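Local structure of uncharacterized protein (Bacillus cereus, 5F2H) at residues P92-F96 and E97-Q101. The protein is uncharacterised but probably acts as a hydrolase of the alpha/beta hydrolase superfamily, with a helical N-terminal domain joined to the hydrolase domain. Sequence-based numbering, arbitrary orientation.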
# COMPACT_ATOMS: atom_id res chain seq x y z
N PRO B 92 45.31 29.46 -21.80
CA PRO B 92 46.17 30.41 -21.06
C PRO B 92 46.99 29.80 -19.93
O PRO B 92 47.88 30.47 -19.39
CB PRO B 92 45.18 31.39 -20.46
CG PRO B 92 43.99 31.30 -21.32
CD PRO B 92 43.90 29.90 -21.82
N LEU B 93 46.68 28.56 -19.58
CA LEU B 93 47.37 27.87 -18.51
C LEU B 93 48.56 27.01 -18.98
O LEU B 93 49.43 26.69 -18.17
CB LEU B 93 46.36 27.00 -17.77
CG LEU B 93 45.16 27.80 -17.21
CD1 LEU B 93 44.11 26.88 -16.61
CD2 LEU B 93 45.61 28.82 -16.17
N HIS B 94 48.63 26.67 -20.28
CA HIS B 94 49.73 25.83 -20.80
C HIS B 94 51.12 26.40 -20.54
O HIS B 94 52.11 25.67 -20.54
CB HIS B 94 49.59 25.52 -22.30
CG HIS B 94 48.30 24.85 -22.64
ND1 HIS B 94 47.33 25.46 -23.41
CD2 HIS B 94 47.79 23.66 -22.29
CE1 HIS B 94 46.31 24.64 -23.57
NE2 HIS B 94 46.56 23.54 -22.88
N LYS B 95 51.20 27.71 -20.34
CA LYS B 95 52.48 28.34 -20.06
C LYS B 95 53.05 27.76 -18.78
O LYS B 95 54.23 27.45 -18.70
CB LYS B 95 52.31 29.84 -19.82
CG LYS B 95 51.67 30.64 -20.92
CD LYS B 95 51.45 32.06 -20.43
CE LYS B 95 50.66 32.90 -21.41
NZ LYS B 95 50.35 34.25 -20.85
N PHE B 96 52.18 27.57 -17.79
CA PHE B 96 52.60 27.08 -16.47
C PHE B 96 53.03 25.62 -16.41
O PHE B 96 52.41 24.75 -17.02
CB PHE B 96 51.50 27.34 -15.44
CG PHE B 96 51.06 28.77 -15.38
CD1 PHE B 96 51.79 29.70 -14.66
CD2 PHE B 96 49.91 29.18 -16.03
CE1 PHE B 96 51.38 31.02 -14.61
CE2 PHE B 96 49.50 30.50 -15.98
CZ PHE B 96 50.23 31.42 -15.26
N GLU B 97 54.12 25.36 -15.68
CA GLU B 97 54.62 24.01 -15.51
C GLU B 97 53.71 23.27 -14.54
O GLU B 97 53.45 22.08 -14.70
CB GLU B 97 56.09 23.98 -15.05
CG GLU B 97 56.40 24.65 -13.70
CD GLU B 97 57.87 24.58 -13.29
OE1 GLU B 97 58.34 25.44 -12.50
OE2 GLU B 97 58.59 23.68 -13.79
N GLU B 98 53.17 23.99 -13.56
CA GLU B 98 52.26 23.36 -12.60
C GLU B 98 51.09 22.77 -13.37
O GLU B 98 50.52 21.77 -12.96
CB GLU B 98 51.75 24.32 -11.49
CG GLU B 98 52.74 24.79 -10.40
CD GLU B 98 53.79 25.80 -10.84
OE1 GLU B 98 53.70 26.34 -11.97
OE2 GLU B 98 54.68 26.11 -10.01
N PHE B 99 50.74 23.41 -14.49
CA PHE B 99 49.64 22.93 -15.31
C PHE B 99 49.93 21.56 -15.88
O PHE B 99 49.07 20.69 -15.86
CB PHE B 99 49.32 23.91 -16.43
CG PHE B 99 48.19 23.45 -17.31
CD1 PHE B 99 46.88 23.72 -16.95
CD2 PHE B 99 48.43 22.77 -18.48
CE1 PHE B 99 45.84 23.31 -17.76
CE2 PHE B 99 47.39 22.34 -19.28
CZ PHE B 99 46.10 22.61 -18.93
N HIS B 100 51.15 21.35 -16.38
CA HIS B 100 51.50 20.05 -16.95
C HIS B 100 51.49 19.00 -15.86
O HIS B 100 51.13 17.85 -16.10
CB HIS B 100 52.83 20.08 -17.71
CG HIS B 100 52.84 21.06 -18.84
ND1 HIS B 100 53.54 22.25 -18.80
CD2 HIS B 100 52.10 21.11 -19.98
CE1 HIS B 100 53.30 22.94 -19.90
NE2 HIS B 100 52.42 22.28 -20.62
N GLN B 101 51.84 19.40 -14.64
CA GLN B 101 51.83 18.50 -13.50
C GLN B 101 50.43 17.96 -13.25
O GLN B 101 50.23 16.78 -12.94
CB GLN B 101 52.23 19.25 -12.24
CG GLN B 101 52.13 18.41 -10.98
CD GLN B 101 52.39 19.21 -9.73
OE1 GLN B 101 52.58 20.42 -9.79
NE2 GLN B 101 52.36 18.54 -8.59
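Phe99 turns its ring back from helix 97-115 onto Leu93 and His94 in the loop before it. Its CG lies anti to the backbone N (chi1 180°), which directs the ring toward that loop. Leu93 CB meets Phe99 CD1 at 3.4 Å, and the two side chains cross at about a right angle. One face of the ring carries the backbone of the loop near its rim, at Leu93 C and His94 N. The His94 and Phe99 side chains run alongside each other. His94 CD2 comes to 3.3 Å from Phe99 CE2, with the ring planes nearly perpendicular (85°). A weak hydrogen bond from His94 ND1 to Lys91 O may help fix the rotation of the His94 ring. Leu93 to Phe96 form a type I beta turn, with Phe96 N bonded to Leu93 O at 2.9 Å. Phe96 O receives a weak, bent hydrogen bond from Phe99 N at 3.3 Å. Phe99 also touches Met68 of helix 61-74, and Leu93 touches Ser56 of helix 44-58. The turn precedes helix 97-115 in the helical N-terminal domain. The one hydrogen bond between the segments is weak, so the side-chain contacts of Phe99 with Leu93 and His94 probably contribute much of the hold.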